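Local coordinates for CD8 alpha antigen (Sus scrofa, PDB 5EDX), which probably acts as a T-cell co-receptor that binds MHC class I molecules, and forms a homodimer of immunoglobulin V-type domains, at residues A[17-22]-A[78-83]; A[32-37]-A[46-51]; A[90-95]-A[108-113]. One frame throughout, in Å; residues are numbered along the deposited sequence.

Interaction 1: residues A[17-22]-A[78-83]; sequences TVKLRC and YLILHR
V18 and L81 exchange two backbone hydrogen bonds, and L20 and L79 do the same two residues along, past the non-hydrogen-bonded pair K19 and I80. The straightest of the four runs from L20 N to L79 O, at 2.8 Å with an N-H...O angle of 175°. Beyond the last strand pair, the hydroxyl of T17 donates to the backbone carbonyl of H82, with OG1 to O at 2.9 Å. The first torsion of T17 (chi1 -57°) sets OG1 beside its own backbone N and turns CG2 to I80 CG2.

K19, R21, Y78 and I80 share one face of the sheet. The extended chain of K19 crosses the Y78 ring obliquely, and its CE lies 3.4 Å from CD1 of Y78. The ammonium then stands over the ring face as a cation-pi contact, with K19 NZ 4.8 Å from the Y78 ring centroid. The same NZ is hydrogen-bonded to Y71 OH, so the charge has a polar partner as well. R21, the direct cross-strand partner of Y78, runs alongside the ring. Its methylenes do the touching, with R21 CG 3.4 Å from Y78 CE1. A water in the plane of the Y78 ring contacts Y78 OH and is held only weakly by R21 NH2. K19 and R21 come to the ring from opposite sides of its plane.

V18, L20, L79 and L81 point to the opposite face. V18 CB meets L81 CD1 at 4.1 Å, while L20 CD1 and L79 CD2 are looser neighbours.

These are the B and E strands of the V-set sandwich. Strand 68-73 pairs with the far side of strand 76-81, and Y71 of that strand stacks on Y78. L20 and L79 pack inward on W35 and Y92 of the other sheet.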
loop_
_atom_site.group_PDB
_atom_site.type_symbol
_atom_site.label_atom_id
_atom_site.label_comp_id
_atom_site.label_asym_id
_atom_site.label_seq_id
_atom_site.Cartn_x
_atom_site.Cartn_y
_atom_site.Cartn_z
ATOM N N THR A 17 -24.100 -4.844 -7.395
ATOM C CA THR A 17 -23.417 -3.564 -7.243
ATOM C C THR A 17 -22.981 -3.407 -5.791
ATOM O O THR A 17 -23.806 -3.512 -4.876
ATOM C CB THR A 17 -24.340 -2.401 -7.639
ATOM O OG1 THR A 17 -24.789 -2.594 -8.987
ATOM C CG2 THR A 17 -23.614 -1.060 -7.524
ATOM N N VAL A 18 -21.685 -3.177 -5.582
ATOM C CA VAL A 18 -21.131 -2.982 -4.245
ATOM C C VAL A 18 -20.582 -1.564 -4.122
ATOM O O VAL A 18 -19.847 -1.106 -4.993
ATOM C CB VAL A 18 -20.000 -3.999 -3.961
ATOM C CG1 VAL A 18 -19.351 -3.736 -2.614
ATOM C CG2 VAL A 18 -20.540 -5.417 -4.019
ATOM N N LYS A 19 -20.944 -0.868 -3.048
ATOM C CA LYS A 19 -20.465 0.498 -2.839
ATOM C C LYS A 19 -19.709 0.599 -1.517
ATOM O O LYS A 19 -20.251 0.277 -0.456
ATOM C CB LYS A 19 -21.634 1.486 -2.872
ATOM C CG LYS A 19 -21.234 2.943 -2.658
ATOM C CD LYS A 19 -22.371 3.857 -3.091
ATOM C CE LYS A 19 -21.972 5.318 -3.022
ATOM N NZ LYS A 19 -23.023 6.182 -3.632
ATOM N N LEU A 20 -18.452 1.028 -1.594
ATOM C CA LEU A 20 -17.593 1.146 -0.422
ATOM C C LEU A 20 -17.328 2.611 -0.105
ATOM O O LEU A 20 -17.310 3.441 -1.008
ATOM C CB LEU A 20 -16.258 0.454 -0.687
ATOM C CG LEU A 20 -16.317 -0.992 -1.179
ATOM C CD1 LEU A 20 -14.894 -1.503 -1.431
ATOM C CD2 LEU A 20 -17.055 -1.885 -0.188
ATOM N N ARG A 21 -17.108 2.924 1.169
ATOM C CA ARG A 21 -16.866 4.306 1.579
ATOM C C ARG A 21 -15.673 4.418 2.523
ATOM O O ARG A 21 -15.526 3.614 3.450
ATOM C CB ARG A 21 -18.111 4.872 2.269
ATOM C CG ARG A 21 -18.025 6.367 2.587
ATOM C CD ARG A 21 -19.228 6.823 3.410
ATOM N NE ARG A 21 -19.217 6.209 4.732
ATOM C CZ ARG A 21 -20.043 5.244 5.124
ATOM N NH1 ARG A 21 -19.940 4.746 6.349
ATOM N NH2 ARG A 21 -20.976 4.786 4.297
ATOM N N CYS A 22 -14.815 5.403 2.278
ATOM C CA CYS A 22 -13.851 5.821 3.290
ATOM C C CYS A 22 -13.962 7.324 3.487
ATOM O O CYS A 22 -13.902 8.087 2.530
ATOM C CB CYS A 22 -12.411 5.388 2.959
ATOM S SG CYS A 22 -11.589 6.188 1.554
ATOM N N TYR A 78 -15.760 7.285 -2.332
ATOM C CA TYR A 78 -16.520 6.081 -2.619
ATOM C C TYR A 78 -15.890 5.289 -3.745
ATOM O O TYR A 78 -15.294 5.862 -4.656
ATOM C CB TYR A 78 -17.953 6.439 -3.013
ATOM C CG TYR A 78 -18.726 7.129 -1.918
ATOM C CD1 TYR A 78 -19.460 6.399 -0.996
ATOM C CD2 TYR A 78 -18.716 8.511 -1.806
ATOM C CE1 TYR A 78 -20.174 7.034 0.018
ATOM C CE2 TYR A 78 -19.428 9.155 -0.798
ATOM C CZ TYR A 78 -20.153 8.408 0.106
ATOM O OH TYR A 78 -20.856 9.046 1.110
ATOM N N LEU A 79 -16.038 3.970 -3.670
ATOM C CA LEU A 79 -15.668 3.079 -4.763
ATOM C C LEU A 79 -16.892 2.241 -5.077
ATOM O O LEU A 79 -17.542 1.722 -4.172
ATOM C CB LEU A 79 -14.523 2.160 -4.344
ATOM C CG LEU A 79 -13.908 1.331 -5.472
ATOM C CD1 LEU A 79 -13.056 2.210 -6.369
ATOM C CD2 LEU A 79 -13.081 0.185 -4.913
ATOM N N ILE A 80 -17.213 2.109 -6.359
ATOM C CA ILE A 80 -18.373 1.327 -6.746
ATOM C C ILE A 80 -17.942 0.181 -7.645
ATOM O O ILE A 80 -17.342 0.400 -8.689
ATOM C CB ILE A 80 -19.415 2.180 -7.484
ATOM C CG1 ILE A 80 -19.976 3.269 -6.560
ATOM C CG2 ILE A 80 -20.545 1.294 -7.994
ATOM C CD1 ILE A 80 -19.172 4.539 -6.560
ATOM N N LEU A 81 -18.226 -1.042 -7.216
ATOM C CA LEU A 81 -18.029 -2.213 -8.059
ATOM C C LEU A 81 -19.392 -2.459 -8.700
ATOM O O LEU A 81 -20.310 -2.963 -8.054
ATOM C CB LEU A 81 -17.592 -3.409 -7.216
ATOM C CG LEU A 81 -16.452 -3.166 -6.218
ATOM C CD1 LEU A 81 -16.199 -4.415 -5.384
ATOM C CD2 LEU A 81 -15.176 -2.719 -6.924
ATOM N N HIS A 82 -19.524 -2.067 -9.962
ATOM C CA HIS A 82 -20.836 -1.973 -10.605
ATOM C C HIS A 82 -21.520 -3.294 -10.907
ATOM O O HIS A 82 -22.750 -3.389 -10.854
ATOM C CB HIS A 82 -20.727 -1.151 -11.887
ATOM C CG HIS A 82 -20.597 0.318 -11.641
ATOM N ND1 HIS A 82 -19.385 0.969 -11.649
ATOM C CD2 HIS A 82 -21.530 1.256 -11.357
ATOM C CE1 HIS A 82 -19.576 2.254 -11.392
ATOM N NE2 HIS A 82 -20.869 2.451 -11.208
ATOM N N ARG A 83 -20.725 -4.300 -11.247
ATOM C CA ARG A 83 -21.255 -5.567 -11.717
ATOM C C ARG A 83 -20.272 -6.631 -11.259
ATOM O O ARG A 83 -19.428 -7.095 -12.028
ATOM C CB ARG A 83 -21.355 -5.540 -13.248
ATOM C CG ARG A 83 -22.561 -6.259 -13.827
ATOM C CD ARG A 83 -22.732 -5.933 -15.311
ATOM N NE ARG A 83 -23.745 -4.908 -15.548
ATOM C CZ ARG A 83 -23.979 -4.346 -16.731
ATOM N NH1 ARG A 83 -23.261 -4.698 -17.792
ATOM N NH2 ARG A 83 -24.925 -3.428 -16.859
HETATM O O HOH W 1 -22.790 6.989 2.520
#

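Interaction 2: residues A[32-37]-A[46-51]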
loop_
_atom_site.group_PDB
_atom_site.type_symbol
_atom_site.label_atom_id
_atom_site.label_comp_id
_atom_site.label_asym_id
_atom_site.label_seq_id
_atom_site.Cartn_x
_atom_site.Cartn_y
_atom_site.Cartn_z
ATOM N N SER A 32 -7.074 14.445 -0.364
ATOM C CA SER A 32 -7.176 13.530 -1.484
ATOM C C SER A 32 -7.123 12.125 -0.941
ATOM O O SER A 32 -6.736 11.906 0.206
ATOM C CB SER A 32 -6.021 13.758 -2.457
ATOM O OG SER A 32 -4.788 13.385 -1.860
ATOM N N CYS A 33 -7.512 11.166 -1.767
ATOM C CA CYS A 33 -7.527 9.782 -1.347
ATOM C C CYS A 33 -7.333 8.880 -2.560
ATOM O O CYS A 33 -7.864 9.152 -3.633
ATOM C CB CYS A 33 -8.860 9.476 -0.670
ATOM S SG CYS A 33 -8.898 7.924 0.232
ATOM N N SER A 34 -6.550 7.821 -2.393
ATOM C CA SER A 34 -6.362 6.850 -3.459
ATOM C C SER A 34 -6.990 5.530 -3.052
ATOM O O SER A 34 -6.794 5.070 -1.933
ATOM C CB SER A 34 -4.875 6.640 -3.734
ATOM O OG SER A 34 -4.289 7.819 -4.245
ATOM N N TRP A 35 -7.751 4.931 -3.956
ATOM C CA TRP A 35 -8.280 3.592 -3.729
ATOM C C TRP A 35 -7.261 2.555 -4.195
ATOM O O TRP A 35 -6.758 2.633 -5.312
ATOM C CB TRP A 35 -9.600 3.401 -4.475
ATOM C CG TRP A 35 -10.782 4.009 -3.786
ATOM C CD1 TRP A 35 -11.415 5.175 -4.113
ATOM C CD2 TRP A 35 -11.467 3.483 -2.646
ATOM N NE1 TRP A 35 -12.459 5.405 -3.243
ATOM C CE2 TRP A 35 -12.514 4.377 -2.337
ATOM C CE3 TRP A 35 -11.303 2.338 -1.858
ATOM C CZ2 TRP A 35 -13.388 4.160 -1.276
ATOM C CZ3 TRP A 35 -12.171 2.122 -0.809
ATOM C CH2 TRP A 35 -13.200 3.030 -0.522
ATOM N N LEU A 36 -6.973 1.597 -3.321
ATOM C CA LEU A 36 -6.046 0.507 -3.602
ATOM C C LEU A 36 -6.769 -0.821 -3.437
ATOM O O LEU A 36 -7.798 -0.907 -2.774
ATOM C CB LEU A 36 -4.854 0.556 -2.646
ATOM C CG LEU A 36 -4.088 1.878 -2.590
ATOM C CD1 LEU A 36 -2.978 1.796 -1.539
ATOM C CD2 LEU A 36 -3.515 2.227 -3.962
ATOM N N TYR A 37 -6.212 -1.856 -4.045
ATOM C CA TYR A 37 -6.801 -3.188 -3.997
ATOM C C TYR A 37 -5.700 -4.213 -3.773
ATOM O O TYR A 37 -4.595 -4.065 -4.295
ATOM C CB TYR A 37 -7.526 -3.463 -5.313
ATOM C CG TYR A 37 -7.876 -4.913 -5.573
ATOM C CD1 TYR A 37 -8.965 -5.515 -4.951
ATOM C CD2 TYR A 37 -7.137 -5.664 -6.477
ATOM C CE1 TYR A 37 -9.293 -6.861 -5.215
ATOM C CE2 TYR A 37 -7.451 -6.988 -6.745
ATOM C CZ TYR A 37 -8.530 -7.579 -6.116
ATOM O OH TYR A 37 -8.831 -8.898 -6.396
ATOM N N PRO A 46 -0.085 -4.373 -3.730
ATOM C CA PRO A 46 -1.339 -3.655 -3.959
ATOM C C PRO A 46 -1.406 -3.109 -5.377
ATOM O O PRO A 46 -0.381 -2.869 -6.026
ATOM C CB PRO A 46 -1.261 -2.485 -2.971
ATOM C CG PRO A 46 -0.269 -2.889 -1.955
ATOM C CD PRO A 46 0.723 -3.754 -2.667
ATOM N N ILE A 47 -2.632 -2.896 -5.834
ATOM C CA ILE A 47 -2.913 -2.377 -7.157
ATOM C C ILE A 47 -3.580 -1.009 -7.005
ATOM O O ILE A 47 -4.562 -0.872 -6.283
ATOM C CB ILE A 47 -3.846 -3.348 -7.903
ATOM C CG1 ILE A 47 -3.139 -4.701 -8.082
ATOM C CG2 ILE A 47 -4.271 -2.778 -9.252
ATOM C CD1 ILE A 47 -4.042 -5.816 -8.543
ATOM N N PHE A 48 -3.024 0.003 -7.664
ATOM C CA PHE A 48 -3.605 1.341 -7.657
ATOM C C PHE A 48 -4.860 1.353 -8.529
ATOM O O PHE A 48 -4.823 0.921 -9.679
ATOM C CB PHE A 48 -2.576 2.359 -8.177
ATOM C CG PHE A 48 -3.130 3.751 -8.392
ATOM C CD1 PHE A 48 -3.271 4.632 -7.328
ATOM C CD2 PHE A 48 -3.475 4.184 -9.664
ATOM C CE1 PHE A 48 -3.769 5.919 -7.531
ATOM C CE2 PHE A 48 -3.976 5.469 -9.871
ATOM C CZ PHE A 48 -4.119 6.331 -8.801
ATOM N N LEU A 49 -5.970 1.841 -7.985
ATOM C CA LEU A 49 -7.201 1.955 -8.769
ATOM C C LEU A 49 -7.450 3.385 -9.248
ATOM O O LEU A 49 -7.642 3.614 -10.442
ATOM C CB LEU A 49 -8.405 1.441 -7.983
ATOM C CG LEU A 49 -8.327 -0.002 -7.490
ATOM C CD1 LEU A 49 -9.561 -0.317 -6.658
ATOM C CD2 LEU A 49 -8.195 -0.968 -8.673
ATOM N N MET A 50 -7.447 4.343 -8.325
ATOM C CA MET A 50 -7.656 5.742 -8.701
ATOM C C MET A 50 -7.280 6.710 -7.597
ATOM O O MET A 50 -7.213 6.346 -6.421
ATOM C CB MET A 50 -9.114 5.978 -9.086
ATOM C CG MET A 50 -10.070 5.827 -7.922
ATOM S SD MET A 50 -11.799 5.760 -8.438
ATOM C CE MET A 50 -11.872 4.166 -9.263
ATOM N N TYR A 51 -7.041 7.952 -8.000
ATOM C CA TYR A 51 -6.736 9.041 -7.089
ATOM C C TYR A 51 -7.902 10.011 -7.193
ATOM O O TYR A 51 -8.344 10.341 -8.296
ATOM C CB TYR A 51 -5.423 9.698 -7.514
ATOM C CG TYR A 51 -5.109 11.031 -6.859
ATOM C CD1 TYR A 51 -4.301 11.102 -5.731
ATOM C CD2 TYR A 51 -5.588 12.223 -7.397
ATOM C CE1 TYR A 51 -3.994 12.315 -5.143
ATOM C CE2 TYR A 51 -5.287 13.447 -6.811
ATOM C CZ TYR A 51 -4.490 13.484 -5.684
ATOM O OH TYR A 51 -4.181 14.694 -5.098
HETATM O O HOH W 2 -2.199 14.591 -2.466
#
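S34 OG lies at the edge of the F48 ring, in its plane and 3.8 Å from F48 CE1, while the backbone N of M50 stands over the centre of one face. L36 CD2 approaches this ring obliquely. S34 OG also sits at the edge of the Y51 ring, 3.6 Å from Y51 CD1, and so meets two ring edges. Further out, S32 CB touches Y51 OH at 3.4 Å. A water in the plane of the Y51 ring joins S32 OG to Y51 OH.

W35, Y37, I47 and M50 lie on the other face of the sheet. I47 CD1 is in the plane of the Y37 ring, 3.7 Å from Y37 CD2. M50 runs beside W35. Its first torsion (chi1 67°) places CG between the backbone N and the carbonyl carbon, from where CG lies at the indole edge beside W35 CD1. M50 SD makes an oblique Met-aromatic contact with the five-membered ring.

A classic beta bulge interrupts the antiparallel pairing, as L49 and M50 both face W35. W35 N donates to M50 O at 2.9 Å, and W35 O accepts from L49 N. Y37 and I47 form a regular doubly bonded pair beyond it. L49 also turns inward, bringing CD1 to 4.0 Å from Y37 CB.

The chemistry differs between the two faces. W35, Y37 and M50 are buried in the core, where Y37 OH is satisfied by Q89 O, while I47 at the end of the same face is exposed. The face with L36, F48 and Y51 packs on F104 and S100 of the second subunit, so aromatic and aliphatic groups serve the dimer interface there.

Interaction 3: residues A[90-95]-A[108-113]; sequences GYYFCS and MSVFLP
The antiparallel F-G hairpin of the V-set domain, strands 90-98 and 101-111, is joined here by G90 to V110 and Y92 to M108. Each pair exchanges two backbone hydrogen bonds. Y92 N reaches M108 O at 2.9 Å with an N-H...O angle of 172°, and V110 N reaches G90 O at the same distance. The non-hydrogen-bonded pair Y91 and S109 lies between them.

On the face that carries Y91, its ring meets F111 in an offset edge-to-face pair. The edge of F111 is turned to the face of Y91. The centroids are 5.6 Å apart and the planes stand at 69°. F111 CE2 touches Y91 CE1 at 3.9 Å, and F111 CZ touches Y91 OH at 3.8 Å. The F111 ring reaches back over the start of the other strand, with G90 N above one face toward its rim. At the backbone angles of G90 a CB would press on the carbonyl O of the preceding residue, which accounts for a glycine here. S109 CB adds a contact to Y91 CD1. Y91 and F93 pack on A43 and P46 of the second subunit, respectively.

On the other face, Y92 and V110 cross at about a right angle, with Y92 CD1 3.9 Å from V110 CG2. M108 bends at chi3 (-74°), which brings CE to 3.6 Å from Y92 O.

Y92 OH bonds to D88 O, the tyrosine corner of immunoglobulin domains, and C94 is disulfide-bonded to C22 across the sandwich. Strand 33-38 pairs with the other side of strand 90-98, and strand 9-11 runs parallel to 101-111.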
loop_
_atom_site.group_PDB
_atom_site.type_symbol
_atom_site.label_atom_id
_atom_site.label_comp_id
_atom_site.label_asym_id
_atom_site.label_seq_id
_atom_site.Cartn_x
_atom_site.Cartn_y
_atom_site.Cartn_z
ATOM N N GLY A 90 -11.638 -9.581 -3.030
ATOM C CA GLY A 90 -10.375 -9.185 -2.438
ATOM C C GLY A 90 -10.519 -8.069 -1.425
ATOM O O GLY A 90 -11.575 -7.892 -0.815
ATOM N N TYR A 91 -9.446 -7.305 -1.260
ATOM C CA TYR A 91 -9.358 -6.299 -0.208
ATOM C C TYR A 91 -9.229 -4.911 -0.805
ATOM O O TYR A 91 -8.342 -4.654 -1.615
ATOM C CB TYR A 91 -8.143 -6.596 0.667
ATOM C CG TYR A 91 -8.139 -8.015 1.162
ATOM C CD1 TYR A 91 -8.994 -8.409 2.177
ATOM C CD2 TYR A 91 -7.295 -8.970 0.598
ATOM C CE1 TYR A 91 -9.010 -9.714 2.630
ATOM C CE2 TYR A 91 -7.304 -10.286 1.054
ATOM C CZ TYR A 91 -8.167 -10.640 2.069
ATOM O OH TYR A 91 -8.198 -11.939 2.536
ATOM N N TYR A 92 -10.129 -4.019 -0.410
ATOM C CA TYR A 92 -10.107 -2.654 -0.909
ATOM C C TYR A 92 -9.797 -1.710 0.242
ATOM O O TYR A 92 -10.258 -1.922 1.365
ATOM C CB TYR A 92 -11.452 -2.305 -1.552
ATOM C CG TYR A 92 -11.743 -3.136 -2.785
ATOM C CD1 TYR A 92 -12.267 -4.424 -2.678
ATOM C CD2 TYR A 92 -11.474 -2.640 -4.050
ATOM C CE1 TYR A 92 -12.517 -5.193 -3.813
ATOM C CE2 TYR A 92 -11.729 -3.400 -5.192
ATOM C CZ TYR A 92 -12.252 -4.670 -5.063
ATOM O OH TYR A 92 -12.502 -5.415 -6.192
ATOM N N PHE A 93 -9.010 -0.673 -0.030
ATOM C CA PHE A 93 -8.618 0.243 1.036
ATOM C C PHE A 93 -8.129 1.566 0.479
ATOM O O PHE A 93 -7.797 1.665 -0.700
ATOM C CB PHE A 93 -7.584 -0.403 1.984
ATOM C CG PHE A 93 -6.311 -0.862 1.312
ATOM C CD1 PHE A 93 -6.308 -1.955 0.450
ATOM C CD2 PHE A 93 -5.103 -0.233 1.591
ATOM C CE1 PHE A 93 -5.125 -2.387 -0.144
ATOM C CE2 PHE A 93 -3.913 -0.661 1.002
ATOM C CZ PHE A 93 -3.928 -1.743 0.133
ATOM N N CYS A 94 -8.119 2.584 1.334
ATOM C CA CYS A 94 -7.788 3.936 0.917
ATOM C C CYS A 94 -6.414 4.311 1.428
ATOM O O CYS A 94 -5.971 3.803 2.453
ATOM C CB CYS A 94 -8.819 4.920 1.465
ATOM S SG CYS A 94 -10.471 4.647 0.801
ATOM N N SER A 95 -5.752 5.191 0.723
ATOM C CA SER A 95 -4.442 5.668 1.110
ATOM C C SER A 95 -4.338 7.196 0.999
ATOM O O SER A 95 -4.769 7.751 0.052
ATOM C CB SER A 95 -3.420 5.043 0.204
ATOM O OG SER A 95 -2.178 5.150 0.716
ATOM N N MET A 108 -11.437 -3.284 3.536
ATOM C CA MET A 108 -12.822 -3.687 3.352
ATOM C C MET A 108 -12.768 -4.927 2.468
ATOM O O MET A 108 -12.379 -4.848 1.305
ATOM C CB MET A 108 -13.625 -2.565 2.695
ATOM C CG MET A 108 -13.970 -1.418 3.661
ATOM S SD MET A 108 -14.227 0.199 2.895
ATOM C CE MET A 108 -12.546 0.646 2.492
ATOM N N SER A 109 -13.121 -6.077 3.030
ATOM C CA SER A 109 -13.073 -7.317 2.270
ATOM C C SER A 109 -14.388 -7.515 1.535
ATOM O O SER A 109 -15.464 -7.283 2.085
ATOM C CB SER A 109 -12.775 -8.516 3.176
ATOM O OG SER A 109 -13.845 -8.760 4.067
ATOM N N VAL A 110 -14.295 -7.918 0.276
ATOM C CA VAL A 110 -15.479 -8.207 -0.511
ATOM C C VAL A 110 -15.299 -9.583 -1.143
ATOM O O VAL A 110 -14.388 -9.786 -1.941
ATOM C CB VAL A 110 -15.700 -7.156 -1.609
ATOM C CG1 VAL A 110 -17.071 -7.332 -2.223
ATOM C CG2 VAL A 110 -15.546 -5.744 -1.033
ATOM N N PHE A 111 -16.154 -10.528 -0.760
ATOM C CA PHE A 111 -16.038 -11.906 -1.238
ATOM C C PHE A 111 -17.404 -12.487 -1.597
ATOM O O PHE A 111 -18.428 -12.072 -1.055
ATOM C CB PHE A 111 -15.367 -12.795 -0.177
ATOM C CG PHE A 111 -13.875 -12.609 -0.080
ATOM C CD1 PHE A 111 -13.020 -13.356 -0.871
ATOM C CD2 PHE A 111 -13.330 -11.674 0.788
ATOM C CE1 PHE A 111 -11.649 -13.188 -0.798
ATOM C CE2 PHE A 111 -11.960 -11.499 0.868
ATOM C CZ PHE A 111 -11.117 -12.256 0.075
ATOM N N LEU A 112 -17.402 -13.430 -2.534
ATOM C CA LEU A 112 -18.576 -14.227 -2.859
ATOM C C LEU A 112 -18.990 -15.047 -1.637
ATOM O O LEU A 112 -18.156 -15.376 -0.786
ATOM C CB LEU A 112 -18.234 -15.182 -4.004
ATOM C CG LEU A 112 -18.683 -15.026 -5.465
ATOM C CD1 LEU A 112 -19.095 -13.621 -5.846
ATOM C CD2 LEU A 112 -17.602 -15.564 -6.416
ATOM N N PRO A 113 -20.283 -15.376 -1.537
ATOM C CA PRO A 113 -20.715 -16.321 -0.503
ATOM C C PRO A 113 -20.068 -17.677 -0.758
ATOM O O PRO A 113 -19.899 -18.055 -1.916
ATOM C CB PRO A 113 -22.230 -16.406 -0.720
ATOM C CG PRO A 113 -22.591 -15.133 -1.415
ATOM C CD PRO A 113 -21.418 -14.830 -2.300
#

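Interaction 1 lies in one sheet of the sandwich, and interactions 2 and 3 lie in the other. The C22 SG to C94 SG disulfide, 2.0 Å long, ties interaction 1 to interaction 3. L79 CD2 also packs 3.4 Å from Y92 CD2. W35 of interaction 2 sits beside this bridge, and C33 SG is 3.5 Å from C22 SG. Interactions 2 and 3 are neighbours within their sheet, where L36 N and F93 O are probably hydrogen-bonded at 2.7 Å. Their centres are about 12 Å apart. Both touch the second subunit, whereas interaction 1 does not, so the dimer forms through the sheet of interactions 2 and 3.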